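Local coordinates for protein dextranase (Pseudarthrobacter oxydans, PDB 6NZS) that probably catalyses the endohydrolysis of alpha-1,6-glucosidic linkages in dextran, as a glycoside hydrolase of family 49, at residues 114-117 against 122-125; 548-551 against 556-559. All coordinates share one frame; numbering follows the deposited sequence.

Interaction 1: 114-117 against 122-125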
ATOM      1  N   VAL A 114       8.658 -19.675  11.582  1.00 12.15           N
ATOM      2  CA  VAL A 114       8.785 -18.338  11.022  1.00 13.23           C
ATOM      3  C   VAL A 114       8.456 -18.453   9.545  1.00 15.62           C
ATOM      4  O   VAL A 114       9.230 -19.039   8.776  1.00 16.92           O
ATOM      5  CB  VAL A 114      10.183 -17.747  11.223  1.00 12.28           C
ATOM      6  CG1 VAL A 114      10.242 -16.361  10.592  1.00 13.45           C
ATOM      7  CG2 VAL A 114      10.527 -17.677  12.693  1.00 15.20           C
ATOM      8  N   GLN A 115       7.326 -17.890   9.139  1.00 11.42           N
ATOM      9  CA  GLN A 115       6.916 -17.922   7.744  1.00 12.04           C
ATOM     10  C   GLN A 115       7.232 -16.594   7.068  1.00 10.37           C
ATOM     11  O   GLN A 115       7.088 -15.527   7.672  1.00 12.29           O
ATOM     12  CB  GLN A 115       5.429 -18.248   7.633  1.00 14.69           C
ATOM     13  CG  GLN A 115       5.159 -19.712   8.007  1.00 19.69           C
ATOM     14  CD  GLN A 115       5.805 -20.679   7.020  1.00 23.91           C
ATOM     15  OE1 GLN A 115       5.664 -20.517   5.813  1.00 23.36           O
ATOM     16  NE2 GLN A 115       6.519 -21.684   7.530  1.00 20.05           N
ATOM     17  N   ILE A 116       7.664 -16.673   5.813  1.00  9.53           N
ATOM     18  CA  ILE A 116       7.920 -15.502   4.980  1.00 10.07           C
ATOM     19  C   ILE A 116       6.739 -15.326   4.040  1.00 10.47           C
ATOM     20  O   ILE A 116       6.289 -16.290   3.411  1.00 11.78           O
ATOM     21  CB  ILE A 116       9.220 -15.671   4.177  1.00 11.93           C
ATOM     22  CG1 ILE A 116      10.420 -15.771   5.121  1.00 14.31           C
ATOM     23  CG2 ILE A 116       9.404 -14.522   3.175  1.00 12.37           C
ATOM     24  CD1 ILE A 116      11.671 -16.315   4.475  1.00 22.95           C
ATOM     25  N   ARG A 117       6.224 -14.102   3.950  1.00  8.58           N
ATOM     26  CA  ARG A 117       5.214 -13.783   2.948  1.00  8.39           C
ATOM     27  C   ARG A 117       5.702 -12.556   2.191  1.00  9.48           C
ATOM     28  O   ARG A 117       6.099 -11.564   2.825  1.00  9.51           O
ATOM     29  CB  ARG A 117       3.840 -13.511   3.564  1.00 11.96           C
ATOM     30  CG  ARG A 117       3.180 -14.752   4.171  1.00 12.83           C
ATOM     31  CD  ARG A 117       1.641 -14.564   4.246  1.00 16.78           C
ATOM     32  NE  ARG A 117       0.942 -15.765   4.722  1.00 25.26           N
ATOM     33  CZ  ARG A 117      -0.382 -15.895   4.868  1.00 19.85           C
ATOM     34  NH1 ARG A 117      -1.233 -14.903   4.582  1.00 13.50           N
ATOM     35  NH2 ARG A 117      -0.864 -17.049   5.310  1.00 28.24           N
ATOM     36  N   ASN A 122      10.933 -18.439  -1.393  1.00 24.97           N
ATOM     37  CA  ASN A 122      11.333 -19.620  -0.637  1.00 20.51           C
ATOM     38  C   ASN A 122      12.756 -19.448  -0.093  1.00 22.25           C
ATOM     39  O   ASN A 122      13.662 -20.221  -0.382  1.00 21.83           O
ATOM     40  CB  ASN A 122      11.186 -20.840  -1.538  1.00 24.36           C
ATOM     41  CG  ASN A 122      11.426 -22.143  -0.805  1.00 34.81           C
ATOM     42  OD1 ASN A 122      11.088 -22.278   0.375  1.00 39.69           O
ATOM     43  ND2 ASN A 122      11.997 -23.119  -1.504  1.00 37.55           N
ATOM     44  N   PHE A 123      12.945 -18.393   0.708  1.00 17.37           N
ATOM     45  CA  PHE A 123      14.263 -18.103   1.259  1.00 15.77           C
ATOM     46  C   PHE A 123      14.713 -19.216   2.198  1.00 14.92           C
ATOM     47  O   PHE A 123      13.912 -19.772   2.961  1.00 16.94           O
ATOM     48  CB  PHE A 123      14.239 -16.818   2.083  1.00 15.94           C
ATOM     49  CG  PHE A 123      13.935 -15.570   1.301  1.00 14.11           C
ATOM     50  CD1 PHE A 123      14.251 -15.448  -0.040  1.00 14.70           C
ATOM     51  CD2 PHE A 123      13.352 -14.492   1.946  1.00 17.44           C
ATOM     52  CE1 PHE A 123      13.964 -14.259  -0.728  1.00 14.25           C
ATOM     53  CE2 PHE A 123      13.075 -13.321   1.274  1.00 16.04           C
ATOM     54  CZ  PHE A 123      13.386 -13.203  -0.058  1.00 14.03           C
ATOM     55  N   GLU A 124      16.009 -19.520   2.157  1.00 14.62           N
ATOM     56  CA  GLU A 124      16.595 -20.417   3.144  1.00 14.13           C
ATOM     57  C   GLU A 124      16.459 -19.801   4.531  1.00 14.82           C
ATOM     58  O   GLU A 124      16.710 -18.606   4.717  1.00 13.67           O
ATOM     59  CB  GLU A 124      18.074 -20.638   2.820  1.00 18.15           C
ATOM     60  CG  GLU A 124      18.826 -21.438   3.870  1.00 26.10           C
ATOM     61  CD  GLU A 124      20.166 -21.960   3.374  1.00 28.51           C
ATOM     62  OE1 GLU A 124      20.831 -22.684   4.149  1.00 33.86           O
ATOM     63  OE2 GLU A 124      20.548 -21.647   2.221  1.00 28.92           O
ATOM     64  N   LYS A 125      16.038 -20.614   5.499  1.00 15.62           N
ATOM     65  CA  LYS A 125      15.892 -20.194   6.886  1.00 15.36           C
ATOM     66  C   LYS A 125      16.609 -21.190   7.782  1.00 17.00           C
ATOM     67  O   LYS A 125      16.589 -22.397   7.518  1.00 20.92           O
ATOM     68  CB  LYS A 125      14.419 -20.153   7.322  1.00 18.99           C
ATOM     69  CG  LYS A 125      13.548 -19.186   6.558  1.00 16.50           C
ATOM     70  CD  LYS A 125      12.086 -19.319   7.004  1.00 19.07           C
ATOM     71  CE  LYS A 125      11.589 -20.747   6.819  1.00 17.12           C
ATOM     72  NZ  LYS A 125      10.122 -20.890   7.033  1.00 18.83           N
TER
HETATM   73  O   HOH W   1       8.695 -19.386   4.725  1.00 16.05           O
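Lys-125 reaches across to the strand 114-117 and does two jobs with one side chain: its methylenes pack and its ammonium group binds backbone. Lys-125 NZ donates to the carbonyl O of Val-114 at 2.7 Å. The approach is nearly head-on, with a C=O...N angle of 159° and the donor tilted 19° from the carbonyl plane. A kink in the lysine chain at chi3 (-57°) turns CE and NZ toward this oxygen, while CD of Lys-125 stays against Ile-116, 3.9 Å from its CD1.

The tight part of the contact lies around that same methyl. Ile-116 CD1 is 3.5 Å from CD2 of Phe-123 and equally close to its CB, so the methyl sits obliquely at the root of the ring, the two side chains crossing at about a right angle. Ile-135 of strand 132-137 touches both Ile-116 and Phe-123, and the rings of Phe-146 and Tyr-144 meet Phe-123 edge-to-face.

The polar side is looser and wetter. Water 1 accepts from Lys-125 NZ at 3.1 Å and from the backbone N of Ile-116, and gives only a weak bond to OE1 of the exposed Gln-115. The amide NE2 of Gln-115 is bonded to Asp-112 O, and NZ of Lys-125 has a further weak bond to Ala-111 O. A methionine in place of Lys-125 would probably leave Val-114 O and the water without their charged donor.

The loop thus carries the chain from a strand paired with 144-150 to one paired with 132-137, with apolar side chains packed between them and a lysine spanning the gap, an arrangement consistent with the packed layers of an Ig-like beta-sandwich, here the N-terminal domain of a family 49 enzyme.

Interaction 2: 548-551 against 556-559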
ATOM      1  N   GLU A 548      -8.816 -16.055 -16.462  1.00 12.11           N
ATOM      2  CA  GLU A 548      -7.990 -17.172 -16.902  1.00 12.72           C
ATOM      3  C   GLU A 548      -7.195 -17.688 -15.706  1.00 12.22           C
ATOM      4  O   GLU A 548      -6.443 -16.933 -15.090  1.00 11.97           O
ATOM      5  CB  GLU A 548      -7.034 -16.715 -18.006  1.00 13.19           C
ATOM      6  CG  GLU A 548      -6.155 -17.824 -18.535  1.00 15.75           C
ATOM      7  CD  GLU A 548      -5.203 -17.368 -19.626  1.00 20.49           C
ATOM      8  OE1 GLU A 548      -5.202 -16.162 -19.959  1.00 18.91           O
ATOM      9  OE2 GLU A 548      -4.456 -18.219 -20.148  1.00 21.42           O
ATOM     10  N   ASN A 549      -7.366 -18.970 -15.372  1.00 13.59           N
ATOM     11  CA  ASN A 549      -6.690 -19.555 -14.214  1.00 11.80           C
ATOM     12  C   ASN A 549      -7.002 -18.793 -12.930  1.00 12.02           C
ATOM     13  O   ASN A 549      -6.121 -18.559 -12.100  1.00 11.84           O
ATOM     14  CB  ASN A 549      -5.182 -19.678 -14.421  1.00 12.92           C
ATOM     15  CG  ASN A 549      -4.840 -20.461 -15.653  1.00 18.91           C
ATOM     16  OD1 ASN A 549      -5.584 -21.362 -16.047  1.00 17.50           O
ATOM     17  ND2 ASN A 549      -3.713 -20.129 -16.278  1.00 20.98           N
ATOM     18  N   TYR A 550      -8.250 -18.368 -12.790  1.00 12.16           N
ATOM     19  CA  TYR A 550      -8.774 -17.944 -11.496  1.00 11.49           C
ATOM     20  C   TYR A 550      -8.921 -19.192 -10.641  1.00 11.52           C
ATOM     21  O   TYR A 550      -9.555 -20.162 -11.064  1.00 12.65           O
ATOM     22  CB  TYR A 550     -10.129 -17.269 -11.728  1.00 11.30           C
ATOM     23  CG  TYR A 550     -11.028 -17.045 -10.525  1.00  9.89           C
ATOM     24  CD1 TYR A 550     -10.504 -16.756  -9.263  1.00 11.27           C
ATOM     25  CD2 TYR A 550     -12.409 -17.108 -10.659  1.00 10.52           C
ATOM     26  CE1 TYR A 550     -11.336 -16.538  -8.181  1.00 10.97           C
ATOM     27  CE2 TYR A 550     -13.248 -16.898  -9.591  1.00 10.38           C
ATOM     28  CZ  TYR A 550     -12.709 -16.618  -8.347  1.00 10.99           C
ATOM     29  OH  TYR A 550     -13.551 -16.418  -7.283  1.00 11.43           O
ATOM     30  N   SER A 551      -8.289 -19.208  -9.468  1.00 10.70           N
ATOM     31  CA  SER A 551      -8.300 -20.412  -8.646  1.00 10.96           C
ATOM     32  C   SER A 551      -8.557 -20.066  -7.189  1.00 10.89           C
ATOM     33  O   SER A 551      -8.200 -18.983  -6.713  1.00 10.59           O
ATOM     34  CB  SER A 551      -6.999 -21.216  -8.771  1.00 11.35           C
ATOM     35  OG  SER A 551      -5.889 -20.523  -8.208  1.00 11.03           O
ATOM     36  N   VAL A 556      -8.885 -24.545 -10.206  1.00 12.56           N
ATOM     37  CA  VAL A 556      -9.203 -23.522 -11.199  1.00 12.59           C
ATOM     38  C   VAL A 556     -10.707 -23.481 -11.440  1.00 15.15           C
ATOM     39  O   VAL A 556     -11.352 -24.521 -11.633  1.00 14.30           O
ATOM     40  CB  VAL A 556      -8.432 -23.762 -12.506  1.00 14.74           C
ATOM     41  CG1 VAL A 556      -8.865 -22.757 -13.565  1.00 16.15           C
ATOM     42  CG2 VAL A 556      -6.940 -23.663 -12.258  1.00 16.03           C
ATOM     43  N   ILE A 557     -11.262 -22.272 -11.427  1.00 12.24           N
ATOM     44  CA  ILE A 557     -12.679 -22.035 -11.668  1.00 12.80           C
ATOM     45  C   ILE A 557     -12.935 -22.036 -13.173  1.00 13.43           C
ATOM     46  O   ILE A 557     -12.283 -21.305 -13.927  1.00 14.72           O
ATOM     47  CB  ILE A 557     -13.086 -20.688 -11.047  1.00 11.74           C
ATOM     48  CG1 ILE A 557     -12.678 -20.633  -9.563  1.00 12.85           C
ATOM     49  CG2 ILE A 557     -14.562 -20.397 -11.266  1.00 13.02           C
ATOM     50  CD1 ILE A 557     -13.122 -21.841  -8.732  1.00 13.41           C
ATOM     51  N   GLU A 558     -13.893 -22.848 -13.621  1.00 13.24           N
ATOM     52  CA  GLU A 558     -14.166 -22.960 -15.052  1.00 14.11           C
ATOM     53  C   GLU A 558     -15.664 -22.914 -15.314  1.00 15.77           C
ATOM     54  O   GLU A 558     -16.438 -23.607 -14.645  1.00 15.48           O
ATOM     55  CB  GLU A 558     -13.594 -24.263 -15.624  1.00 18.27           C
ATOM     56  CG  GLU A 558     -12.100 -24.455 -15.418  1.00 17.73           C
ATOM     57  CD  GLU A 558     -11.619 -25.819 -15.896  1.00 24.52           C
ATOM     58  OE1 GLU A 558     -11.741 -26.107 -17.103  1.00 27.31           O
ATOM     59  OE2 GLU A 558     -11.127 -26.607 -15.065  1.00 29.78           O
ATOM     60  N   LYS A 559     -16.065 -22.113 -16.306  1.00 16.17           N
ATOM     61  CA  LYS A 559     -17.463 -22.072 -16.725  1.00 16.24           C
ATOM     62  C   LYS A 559     -17.981 -23.454 -17.098  1.00 20.33           C
ATOM     63  O   LYS A 559     -19.178 -23.725 -16.956  1.00 23.55           O
ATOM     64  CB  LYS A 559     -17.607 -21.130 -17.921  1.00 19.31           C
ATOM     65  CG  LYS A 559     -18.574 -19.986 -17.730  1.00 17.77           C
ATOM     66  CD  LYS A 559     -18.615 -19.114 -18.984  1.00 15.89           C
ATOM     67  CE  LYS A 559     -19.633 -18.006 -18.856  1.00 16.96           C
ATOM     68  NZ  LYS A 559     -19.774 -17.235 -20.135  1.00 14.78           N
TER
HETATM   69  O   HOH W   2     -10.389 -19.454 -14.380  1.00 13.23           O
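With chi1 at 165°, Tyr-550 holds CG anti to its backbone N and carries its ring alongside Ile-557, whose own chi1 of -53° sets CG1 beside the backbone N and over one face of that ring. The result is a CH-pi contact: CG1 of Ile-557 lies 3.9 Å from the centroid of the Tyr-550 ring, 20° off the normal and displaced toward the rim. CB of Ile-557 adds an apolar touch to CD2 of Tyr-550 at 3.7 Å.

The backbone fixes this pairing. Ile-557 N donates to Tyr-550 O at 2.7 Å in an almost straight bond, and the same oxygen receives a CA-H...O contact from Val-556. Beside it, Ser-551 and Val-556 form an antiparallel non-hydrogen-bonded pair, their side chains on one face, while CG1 of Val-556 reaches back to CA of Asn-549 at 3.9 Å. Water 2 bridges the backbones, accepting from Tyr-550 N at 2.9 Å and donating to Ile-557 O at 2.7 Å.

Outside the pair, Tyr-550 OH is bonded to Gly-570 O and Asn-549 OD1 to Thr-587 N. The contact is thus a short antiparallel turn-back at the end of strand 545-552, which lies parallel between strands 495-507 and 582-585 in the beta-solenoid, with Leu-505 and Ile-507 packing on Tyr-550.

Followed from the N terminus, the chain first closes interaction 1, where four intervening residues return it from strand 114-117 to the start of strand 125-129 within the N-terminal Ig-like domain. It then completes the N-terminal domain and runs through the parallel coils of the beta-solenoid before interaction 2 closes an equally short loop, from strand 545-552 back along 555-556. The two are in series, neither nested nor crossed, and do not touch: their centres lie 28 Å apart, their nearest atoms about 14 Å. Each ties local chain together, one in each part of the fold. The two parts meet beside interaction 1, where Arg-117 NH1 bonds to Ile-434 O of a solenoid strand.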